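Local coordinates for protein probable ribosomal RNA small subunit methyltransferase (PDB 2ZUL) that probably transfers methyl groups from S-adenosylmethionine to the 16S ribosomal RNA of the small subunit, at residues E47-L52 against M67-L72; L185-S190 against H202-F207; G333-L338 against F369-G374. All coordinates share one frame; numbering follows the deposited sequence.

Interaction 1: E47-L52 against M67-L72; sequences ERALDL and MAVERL
The carbonyl oxygen of Glu-70 is gripped twice by the strand beside it: Asp-51 N sits 2.8 Å from Glu-70 O, and the CA-H of Leu-50 leans on the same atom. Ala-49 O is held likewise by the N-H of Glu-70 and, more loosely, by the CA-H of Val-69. Three further backbone bonds, from Ala-49 N to Ala-68 O, Ala-68 N to Glu-47 O and Leu-72 N to Asp-51 O, complete a parallel pairing whose two axes diverge by 22°.

On the face of Leu-50 and Glu-70, Leu-50 CD1 lies 3.7 Å from Leu-72 CG and 3.8 Å from Glu-70 CG. The Glu-70 chain then bends (chi2 59°), turning its carboxylate away from the neighbouring strand; OE2 takes the N-H of Arg-71 as well as a bond from Gln-88. On the opposite face, that of Ala-49 and Val-69, the methyl of Met-67 curls over the start of strand 48-51, with Met-67 CE 3.6 Å from Ala-49 CB. Asp-51 and Arg-71 stand in register there, yet Asp-51 OD2 and Arg-71 NE remain 5.3 Å apart. Asp-51 instead bonds Ser-60 and Asn-53, while the Arg-71 guanidinium, with Val-69 CG1 against one face, makes a salt bridge to Glu-64.

Strand 102-108 pairs with the other edge of 48-51, so this lies inside the first seven-stranded sheet, away from the annotated sites. Across the contact, then, peptide bonds supply the polar hold and hydrocarbon the side-chain contact, while the carboxylate of Asp-51 and the guanidinium of Arg-71 find their polar partners outside the two strands.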
loop_
_atom_site.group_PDB
_atom_site.type_symbol
_atom_site.label_atom_id
_atom_site.label_comp_id
_atom_site.label_asym_id
_atom_site.label_seq_id
_atom_site.Cartn_x
_atom_site.Cartn_y
_atom_site.Cartn_z
ATOM N N GLU A 47 26.698 13.779 -4.839
ATOM C CA GLU A 47 26.463 13.143 -6.129
ATOM C C GLU A 47 25.350 12.098 -6.142
ATOM O O GLU A 47 24.766 11.834 -7.193
ATOM C CB GLU A 47 27.746 12.464 -6.601
ATOM C CG GLU A 47 28.978 13.341 -6.587
ATOM C CD GLU A 47 30.249 12.520 -6.661
ATOM O OE1 GLU A 47 30.369 11.695 -7.593
ATOM O OE2 GLU A 47 31.125 12.692 -5.788
ATOM N N ARG A 48 25.064 11.503 -4.987
ATOM C CA ARG A 48 24.055 10.448 -4.896
ATOM C C ARG A 48 22.891 10.777 -3.967
ATOM O O ARG A 48 23.078 10.972 -2.766
ATOM C CB ARG A 48 24.719 9.158 -4.416
ATOM C CG ARG A 48 25.965 8.776 -5.201
ATOM C CD ARG A 48 26.930 7.974 -4.335
ATOM N NE ARG A 48 27.414 8.759 -3.198
ATOM C CZ ARG A 48 28.236 8.298 -2.258
ATOM N NH1 ARG A 48 28.675 7.048 -2.309
ATOM N NH2 ARG A 48 28.621 9.090 -1.266
ATOM N N ALA A 49 21.689 10.819 -4.529
ATOM C CA ALA A 49 20.494 11.119 -3.749
ATOM C C ALA A 49 19.571 9.912 -3.704
ATOM O O ALA A 49 19.566 9.086 -4.618
ATOM C CB ALA A 49 19.764 12.304 -4.345
ATOM N N LEU A 50 18.784 9.830 -2.638
ATOM C CA LEU A 50 17.851 8.726 -2.445
ATOM C C LEU A 50 16.506 9.239 -1.941
ATOM O O LEU A 50 16.449 9.961 -0.947
ATOM C CB LEU A 50 18.430 7.744 -1.430
ATOM C CG LEU A 50 17.556 6.579 -0.967
ATOM C CD1 LEU A 50 17.399 5.576 -2.097
ATOM C CD2 LEU A 50 18.204 5.919 0.244
ATOM N N ASP A 51 15.430 8.868 -2.630
ATOM C CA ASP A 51 14.083 9.278 -2.234
ATOM C C ASP A 51 13.411 8.047 -1.612
ATOM O O ASP A 51 13.160 7.061 -2.310
ATOM C CB ASP A 51 13.289 9.740 -3.462
ATOM C CG ASP A 51 11.942 10.350 -3.096
ATOM O OD1 ASP A 51 11.361 9.939 -2.067
ATOM O OD2 ASP A 51 11.459 11.228 -3.847
ATOM N N LEU A 52 13.122 8.109 -0.312
ATOM C CA LEU A 52 12.517 6.985 0.405
ATOM C C LEU A 52 10.987 6.937 0.494
ATOM O O LEU A 52 10.433 6.108 1.216
ATOM C CB LEU A 52 13.122 6.895 1.816
ATOM C CG LEU A 52 14.620 6.568 1.872
ATOM C CD1 LEU A 52 15.091 6.556 3.321
ATOM C CD2 LEU A 52 14.880 5.223 1.221
ATOM N N MET A 67 21.894 15.413 -10.296
ATOM C CA MET A 67 22.668 14.439 -9.540
ATOM C C MET A 67 22.013 13.074 -9.737
ATOM O O MET A 67 20.927 12.983 -10.307
ATOM C CB MET A 67 22.723 14.818 -8.049
ATOM C CG MET A 67 21.393 14.788 -7.304
ATOM S SD MET A 67 21.532 15.385 -5.586
ATOM C CE MET A 67 22.759 14.263 -4.933
ATOM N N ALA A 68 22.680 12.011 -9.304
ATOM C CA ALA A 68 22.105 10.680 -9.449
ATOM C C ALA A 68 20.976 10.574 -8.435
ATOM O O ALA A 68 21.145 10.939 -7.272
ATOM C CB ALA A 68 23.156 9.611 -9.182
ATOM N N VAL A 69 19.824 10.088 -8.876
ATOM C CA VAL A 69 18.695 9.961 -7.975
ATOM C C VAL A 69 18.088 8.570 -8.002
ATOM O O VAL A 69 17.667 8.080 -9.053
ATOM C CB VAL A 69 17.587 10.981 -8.299
ATOM C CG1 VAL A 69 16.462 10.869 -7.266
ATOM C CG2 VAL A 69 18.159 12.392 -8.303
ATOM N N GLU A 70 18.068 7.936 -6.835
ATOM C CA GLU A 70 17.490 6.611 -6.687
ATOM C C GLU A 70 16.150 6.814 -5.998
ATOM O O GLU A 70 16.015 7.698 -5.154
ATOM C CB GLU A 70 18.379 5.716 -5.823
ATOM C CG GLU A 70 17.827 4.312 -5.690
ATOM C CD GLU A 70 17.677 3.642 -7.040
ATOM O OE1 GLU A 70 18.663 3.038 -7.511
ATOM O OE2 GLU A 70 16.581 3.736 -7.638
ATOM N N ARG A 71 15.164 6.006 -6.369
ATOM C CA ARG A 71 13.829 6.103 -5.785
ATOM C C ARG A 71 13.355 4.704 -5.408
ATOM O O ARG A 71 13.217 3.844 -6.276
ATOM C CB ARG A 71 12.854 6.710 -6.800
ATOM C CG ARG A 71 13.245 8.104 -7.294
ATOM C CD ARG A 71 12.294 8.613 -8.374
ATOM N NE ARG A 71 12.660 9.963 -8.799
ATOM C CZ ARG A 71 13.690 10.250 -9.588
ATOM N NH1 ARG A 71 14.468 9.280 -10.060
ATOM N NH2 ARG A 71 13.962 11.513 -9.885
ATOM N N LEU A 72 13.121 4.477 -4.119
ATOM C CA LEU A 72 12.652 3.176 -3.647
ATOM C C LEU A 72 11.150 3.297 -3.432
ATOM O O LEU A 72 10.696 3.971 -2.502
ATOM C CB LEU A 72 13.366 2.801 -2.342
ATOM C CG LEU A 72 14.900 2.861 -2.393
ATOM C CD1 LEU A 72 15.463 2.194 -1.143
ATOM C CD2 LEU A 72 15.426 2.156 -3.641
#

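Interaction 2: L185-S190 against H202-F207; sequences LWRAFS and HLPGVF. With SAM (S-adenosylmethionine), chain B.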
loop_
_atom_site.group_PDB
_atom_site.type_symbol
_atom_site.label_atom_id
_atom_site.label_comp_id
_atom_site.label_asym_id
_atom_site.label_seq_id
_atom_site.Cartn_x
_atom_site.Cartn_y
_atom_site.Cartn_z
ATOM N N LEU A 185 12.141 -5.878 12.066
ATOM C CA LEU A 185 10.900 -5.387 11.483
ATOM C C LEU A 185 9.783 -6.417 11.351
ATOM O O LEU A 185 8.620 -6.052 11.216
ATOM C CB LEU A 185 11.193 -4.764 10.121
ATOM C CG LEU A 185 12.225 -3.633 10.163
ATOM C CD1 LEU A 185 12.467 -3.116 8.761
ATOM C CD2 LEU A 185 11.734 -2.513 11.071
ATOM N N TRP A 186 10.128 -7.698 11.390
ATOM C CA TRP A 186 9.113 -8.736 11.271
ATOM C C TRP A 186 8.343 -8.984 12.559
ATOM O O TRP A 186 8.916 -9.000 13.648
ATOM C CB TRP A 186 9.743 -10.044 10.800
ATOM C CG TRP A 186 10.001 -10.073 9.329
ATOM C CD1 TRP A 186 11.191 -9.867 8.697
ATOM C CD2 TRP A 186 9.033 -10.306 8.302
ATOM N NE1 TRP A 186 11.026 -9.961 7.333
ATOM C CE2 TRP A 186 9.709 -10.231 7.065
ATOM C CE3 TRP A 186 7.656 -10.571 8.309
ATOM C CZ2 TRP A 186 9.057 -10.413 5.844
ATOM C CZ3 TRP A 186 7.006 -10.752 7.095
ATOM C CH2 TRP A 186 7.708 -10.672 5.877
ATOM N N ARG A 187 7.035 -9.171 12.418
ATOM C CA ARG A 187 6.152 -9.446 13.546
ATOM C C ARG A 187 5.370 -10.695 13.160
ATOM O O ARG A 187 5.274 -11.035 11.981
ATOM C CB ARG A 187 5.159 -8.296 13.761
ATOM C CG ARG A 187 5.699 -6.901 13.462
ATOM C CD ARG A 187 6.628 -6.388 14.551
ATOM N NE ARG A 187 7.438 -5.257 14.090
ATOM C CZ ARG A 187 7.080 -3.976 14.152
ATOM N NH1 ARG A 187 5.909 -3.622 14.666
ATOM N NH2 ARG A 187 7.904 -3.042 13.691
ATOM N N ALA A 188 4.812 -11.382 14.147
ATOM C CA ALA A 188 4.024 -12.575 13.871
ATOM C C ALA A 188 3.036 -12.779 15.003
ATOM O O ALA A 188 3.335 -12.476 16.157
ATOM C CB ALA A 188 4.932 -13.790 13.735
ATOM N N PHE A 189 1.848 -13.271 14.668
ATOM C CA PHE A 189 0.833 -13.526 15.678
ATOM C C PHE A 189 0.003 -14.726 15.255
ATOM O O PHE A 189 -0.134 -15.009 14.066
ATOM C CB PHE A 189 -0.051 -12.285 15.883
ATOM C CG PHE A 189 -0.975 -11.982 14.733
ATOM C CD1 PHE A 189 -2.254 -12.530 14.685
ATOM C CD2 PHE A 189 -0.575 -11.132 13.707
ATOM C CE1 PHE A 189 -3.124 -12.233 13.631
ATOM C CE2 PHE A 189 -1.435 -10.828 12.650
ATOM C CZ PHE A 189 -2.712 -11.379 12.613
ATOM N N SER A 190 -0.529 -15.450 16.229
ATOM C CA SER A 190 -1.342 -16.618 15.924
ATOM C C SER A 190 -2.814 -16.283 16.090
ATOM O O SER A 190 -3.181 -15.428 16.897
ATOM C CB SER A 190 -0.969 -17.787 16.842
ATOM O OG SER A 190 0.368 -18.203 16.619
ATOM N N HIS A 202 4.120 -10.386 9.309
ATOM C CA HIS A 202 4.037 -9.120 8.606
ATOM C C HIS A 202 5.091 -8.094 8.985
ATOM O O HIS A 202 5.632 -8.101 10.095
ATOM C CB HIS A 202 2.633 -8.517 8.771
ATOM C CG HIS A 202 2.265 -8.198 10.187
ATOM N ND1 HIS A 202 2.860 -7.178 10.901
ATOM C CD2 HIS A 202 1.355 -8.758 11.019
ATOM C CE1 HIS A 202 2.330 -7.124 12.111
ATOM N NE2 HIS A 202 1.415 -8.072 12.209
ATOM N N LEU A 203 5.375 -7.225 8.021
ATOM C CA LEU A 203 6.336 -6.143 8.159
ATOM C C LEU A 203 5.549 -4.911 8.595
ATOM O O LEU A 203 4.328 -4.966 8.738
ATOM C CB LEU A 203 7.016 -5.886 6.804
ATOM C CG LEU A 203 8.007 -6.946 6.306
ATOM C CD1 LEU A 203 8.285 -6.761 4.817
ATOM C CD2 LEU A 203 9.300 -6.836 7.108
ATOM N N PRO A 204 6.236 -3.780 8.816
ATOM C CA PRO A 204 5.531 -2.567 9.237
ATOM C C PRO A 204 4.594 -2.019 8.163
ATOM O O PRO A 204 4.777 -2.282 6.972
ATOM C CB PRO A 204 6.670 -1.588 9.534
ATOM C CG PRO A 204 7.814 -2.478 9.887
ATOM C CD PRO A 204 7.692 -3.579 8.867
ATOM N N GLY A 205 3.590 -1.265 8.598
ATOM C CA GLY A 205 2.660 -0.640 7.672
ATOM C C GLY A 205 1.470 -1.413 7.128
ATOM O O GLY A 205 0.607 -0.821 6.484
ATOM N N VAL A 206 1.401 -2.717 7.371
ATOM C CA VAL A 206 0.278 -3.497 6.857
ATOM C C VAL A 206 -1.038 -3.163 7.544
ATOM O O VAL A 206 -1.061 -2.691 8.679
ATOM C CB VAL A 206 0.522 -5.021 7.016
ATOM C CG1 VAL A 206 1.781 -5.430 6.264
ATOM C CG2 VAL A 206 0.634 -5.379 8.486
ATOM N N PHE A 207 -2.137 -3.407 6.841
ATOM C CA PHE A 207 -3.460 -3.169 7.400
ATOM C C PHE A 207 -3.683 -4.202 8.503
ATOM O O PHE A 207 -3.283 -5.358 8.366
ATOM C CB PHE A 207 -4.534 -3.346 6.322
ATOM C CG PHE A 207 -5.938 -3.400 6.867
ATOM C CD1 PHE A 207 -6.589 -2.244 7.277
ATOM C CD2 PHE A 207 -6.598 -4.618 6.991
ATOM C CE1 PHE A 207 -7.881 -2.301 7.807
ATOM C CE2 PHE A 207 -7.886 -4.686 7.519
ATOM C CZ PHE A 207 -8.527 -3.525 7.927
HETATM N N SAM B . -7.443 -8.496 2.751
HETATM C CA SAM B . -6.671 -8.005 3.901
HETATM C C SAM B . -7.441 -8.297 5.191
HETATM O O SAM B . -6.821 -8.157 6.267
HETATM O OXT SAM B . -8.634 -8.653 5.074
HETATM C CB SAM B . -6.442 -6.496 3.767
HETATM C CG SAM B . -7.489 -5.609 3.984
HETATM S SD SAM B . -7.243 -3.880 3.843
HETATM C CE SAM B . -8.684 -3.032 4.452
HETATM C "C5'" SAM B . -7.231 -3.331 2.098
HETATM C "C4'" SAM B . -6.003 -3.798 1.311
HETATM O "O4'" SAM B . -6.075 -3.227 -0.007
HETATM C "C3'" SAM B . -4.713 -3.267 1.945
HETATM O "O3'" SAM B . -3.733 -4.308 2.001
HETATM C "C2'" SAM B . -4.272 -2.192 0.953
HETATM O "O2'" SAM B . -2.844 -2.105 0.959
HETATM C "C1'" SAM B . -4.727 -2.866 -0.339
HETATM N N9 SAM B . -4.709 -1.929 -1.486
HETATM C C8 SAM B . -4.806 -0.602 -1.419
HETATM N N7 SAM B . -4.762 -0.089 -2.646
HETATM C C5 SAM B . -4.638 -1.096 -3.504
HETATM C C6 SAM B . -4.538 -1.183 -4.887
HETATM N N6 SAM B . -4.542 -0.083 -5.633
HETATM N N1 SAM B . -4.418 -2.392 -5.453
HETATM C C2 SAM B . -4.390 -3.490 -4.717
HETATM N N3 SAM B . -4.480 -3.445 -3.399
HETATM C C4 SAM B . -4.605 -2.270 -2.765
#
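His-202 and Phe-189 both place CG between the backbone N and the carbonyl carbon (chi1 62° and 71°), and this swings their rings toward each other. They meet rim to rim, His-202 CD2 3.8 Å from Phe-189 CE2, with the planes 55° apart. Another flank of the imidazole is taken by Arg-187, whose CB lies 3.5 Å from His-202 CE1. His-202 NE2 is hydrogen-bonded to Gly-210 N, which probably limits rotation of the ring.

Two backbone hydrogen bonds join Arg-187 and His-202: Arg-187 N to His-202 O at 2.9 Å and His-202 N to Arg-187 O at 3.0 Å, an antiparallel hydrogen-bonded pair. Next to it Leu-203 pushes a methyl squarely over Trp-186, its CD2 3.5 Å from the centroid of the five-membered ring, a CH-pi contact. Lys-273 adds a cation-pi partner to that indole. Pro-204 closes the patch, its CD 3.9 Å from Leu-185 CB.

From here a type II turn, Leu-203 to Val-206, carries the chain to Phe-207, which lays one face against the cofactor: the transferable methyl, SAM CE, lies over the ring centre, and SAM SD is 3.3 Å from Phe-207 CG. Hairpin 187-193/196-202 is thus tied at its open end beside the S-adenosylmethionine pocket, whose other residues include Ser-216, Glu-262, Asp-288 and Val-289, of a Rossmann-like methyltransferase domain.

Interaction 3: G333-L338 against F369-G374; sequences GGVFFL and FAEKRG
Phe-369 turns the edge of its ring onto the face of Phe-337, a T-shaped pair with centroids 5.4 Å apart and planes at 69°. The touching atom is Phe-369 CD1, which stands over the Phe-337 ring off-centre, toward its rim, 3.8 Å from Phe-337 CE1. Farther out on the same ring, Phe-369 CZ meets a methyl of Val-335, CG1, at 3.5 Å. Phe-369 reaches both residues across the neighbouring strand because its chi1 of 168° sets CG opposite the backbone N. Were Phe-369 cut back to an alanine, the face of Phe-337 would probably lose its edge partner, Val-335 CG1 its aromatic neighbour and Arg-226 the ring it meets in a cation-pi contact.

The backbone sets these positions. Phe-336 and Ala-370 form the hydrogen-bonded antiparallel pair, Phe-336 N to Ala-370 O at 2.8 Å and Ala-370 N to Phe-336 O at 3.1 Å, so Val-335 and Phe-337 fall on the face that Phe-369 covers. Nearer the chain end, Lys-372 N bonds Gly-334 O at 2.8 Å and Gly-333 N bonds Lys-372 O at 2.7 Å. Glu-371 lays its CG 3.4 Å from Gly-334 O, and Lys-372 sends NZ to the carbonyl of Ala-327.

Strand 334-340 is flanked by 299-304 and 366-371, with 358-362 beyond the latter. Helix 214-227 packs on the Phe-337 face through Leu-219 and Leu-223, while helix 346-354 covers the other face, bringing Leu-350 to Phe-336 and Phe-354 to Ala-370.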
loop_
_atom_site.group_PDB
_atom_site.type_symbol
_atom_site.label_atom_id
_atom_site.label_comp_id
_atom_site.label_asym_id
_atom_site.label_seq_id
_atom_site.Cartn_x
_atom_site.Cartn_y
_atom_site.Cartn_z
ATOM N N GLY A 333 -22.004 -16.977 -13.201
ATOM C CA GLY A 333 -22.329 -17.915 -12.141
ATOM C C GLY A 333 -21.350 -17.780 -10.988
ATOM O O GLY A 333 -21.552 -18.353 -9.915
ATOM N N GLY A 334 -20.276 -17.027 -11.216
ATOM C CA GLY A 334 -19.281 -16.814 -10.180
ATOM C C GLY A 334 -19.852 -15.921 -9.097
ATOM O O GLY A 334 -20.838 -15.220 -9.329
ATOM N N VAL A 335 -19.232 -15.922 -7.921
ATOM C CA VAL A 335 -19.733 -15.123 -6.808
ATOM C C VAL A 335 -18.710 -14.164 -6.211
ATOM O O VAL A 335 -17.506 -14.453 -6.162
ATOM C CB VAL A 335 -20.281 -16.041 -5.692
ATOM C CG1 VAL A 335 -21.506 -16.805 -6.203
ATOM C CG2 VAL A 335 -19.213 -17.021 -5.259
ATOM N N PHE A 336 -19.216 -13.025 -5.749
ATOM C CA PHE A 336 -18.409 -11.957 -5.169
ATOM C C PHE A 336 -18.814 -11.669 -3.723
ATOM O O PHE A 336 -19.994 -11.491 -3.431
ATOM C CB PHE A 336 -18.593 -10.699 -6.026
ATOM C CG PHE A 336 -17.870 -9.481 -5.522
ATOM C CD1 PHE A 336 -16.523 -9.538 -5.170
ATOM C CD2 PHE A 336 -18.519 -8.249 -5.491
ATOM C CE1 PHE A 336 -15.830 -8.380 -4.804
ATOM C CE2 PHE A 336 -17.837 -7.090 -5.127
ATOM C CZ PHE A 336 -16.494 -7.153 -4.785
ATOM N N PHE A 337 -17.827 -11.637 -2.827
ATOM C CA PHE A 337 -18.058 -11.346 -1.410
ATOM C C PHE A 337 -17.302 -10.070 -1.052
ATOM O O PHE A 337 -16.102 -9.973 -1.304
ATOM C CB PHE A 337 -17.529 -12.483 -0.530
ATOM C CG PHE A 337 -18.276 -13.773 -0.682
ATOM C CD1 PHE A 337 -19.336 -14.080 0.168
ATOM C CD2 PHE A 337 -17.914 -14.689 -1.664
ATOM C CE1 PHE A 337 -20.023 -15.285 0.043
ATOM C CE2 PHE A 337 -18.593 -15.900 -1.800
ATOM C CZ PHE A 337 -19.652 -16.199 -0.944
ATOM N N LEU A 338 -17.998 -9.095 -0.471
ATOM C CA LEU A 338 -17.365 -7.836 -0.070
ATOM C C LEU A 338 -17.831 -7.431 1.327
ATOM O O LEU A 338 -19.018 -7.501 1.632
ATOM C CB LEU A 338 -17.704 -6.717 -1.070
ATOM C CG LEU A 338 -17.175 -5.303 -0.767
ATOM C CD1 LEU A 338 -17.000 -4.521 -2.064
ATOM C CD2 LEU A 338 -18.125 -4.575 0.169
ATOM N N PHE A 369 -23.015 -9.575 -1.061
ATOM C CA PHE A 369 -22.809 -10.672 -2.001
ATOM C C PHE A 369 -23.447 -10.365 -3.353
ATOM O O PHE A 369 -24.487 -9.709 -3.427
ATOM C CB PHE A 369 -23.437 -11.936 -1.395
ATOM C CG PHE A 369 -23.575 -13.092 -2.353
ATOM C CD1 PHE A 369 -22.614 -14.099 -2.399
ATOM C CD2 PHE A 369 -24.692 -13.194 -3.183
ATOM C CE1 PHE A 369 -22.763 -15.192 -3.252
ATOM C CE2 PHE A 369 -24.850 -14.281 -4.041
ATOM C CZ PHE A 369 -23.884 -15.283 -4.074
ATOM N N ALA A 370 -22.819 -10.846 -4.422
ATOM C CA ALA A 370 -23.338 -10.647 -5.767
ATOM C C ALA A 370 -22.904 -11.806 -6.656
ATOM O O ALA A 370 -21.815 -12.354 -6.490
ATOM C CB ALA A 370 -22.836 -9.325 -6.340
ATOM N N GLU A 371 -23.767 -12.186 -7.592
ATOM C CA GLU A 371 -23.459 -13.281 -8.504
ATOM C C GLU A 371 -23.333 -12.738 -9.923
ATOM O O GLU A 371 -24.142 -11.919 -10.352
ATOM C CB GLU A 371 -24.562 -14.341 -8.446
ATOM C CG GLU A 371 -24.233 -15.607 -9.220
ATOM C CD GLU A 371 -25.350 -16.627 -9.173
ATOM O OE1 GLU A 371 -25.834 -16.927 -8.062
ATOM O OE2 GLU A 371 -25.738 -17.132 -10.247
ATOM N N LYS A 372 -22.315 -13.186 -10.648
ATOM C CA LYS A 372 -22.103 -12.721 -12.014
ATOM C C LYS A 372 -23.133 -13.326 -12.963
ATOM O O LYS A 372 -23.281 -14.550 -13.048
ATOM C CB LYS A 372 -20.694 -13.084 -12.487
ATOM C CG LYS A 372 -20.378 -12.634 -13.911
ATOM C CD LYS A 372 -20.420 -11.118 -14.058
ATOM C CE LYS A 372 -19.970 -10.695 -15.453
ATOM N NZ LYS A 372 -19.802 -9.223 -15.581
ATOM N N ARG A 373 -23.841 -12.457 -13.675
ATOM C CA ARG A 373 -24.850 -12.888 -14.629
ATOM C C ARG A 373 -24.267 -12.990 -16.029
ATOM O O ARG A 373 -23.539 -12.103 -16.471
ATOM C CB ARG A 373 -26.008 -11.889 -14.667
ATOM C CG ARG A 373 -26.750 -11.757 -13.363
ATOM C CD ARG A 373 -27.858 -10.742 -13.511
ATOM N NE ARG A 373 -28.710 -10.679 -12.333
ATOM C CZ ARG A 373 -29.808 -9.935 -12.254
ATOM N NH1 ARG A 373 -30.182 -9.193 -13.288
ATOM N NH2 ARG A 373 -30.533 -9.939 -11.145
ATOM N N GLY A 374 -24.551 -14.082 -16.722
ATOM C CA GLY A 374 -24.066 -14.184 -18.082
ATOM C C GLY A 374 -25.181 -13.516 -18.841
ATOM O O GLY A 374 -26.007 -14.243 -19.432
#

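Overall arrangement
From the N terminus the three contacts follow in series; none nests in or crosses another. Interaction 1 closes a loop without helix or strand and joins two parallel neighbours inside the first seven-stranded sheet. Interaction 2 comes after that sheet is finished and closes a hairpin; Leu-185, Arg-187 and Pro-204 touch helix 115-128 while Leu-203 touches helix 265-277, so it bridges the two halves of the chain. Interaction 3 closes over helix 346-354 and strand 358-362 in the second sheet, whose strand order, 3-2-1-4-5-7-6, repeats that of the first. The centres of interactions 1 and 3 are about 46 Å apart, on opposite sides of the molecule's centre.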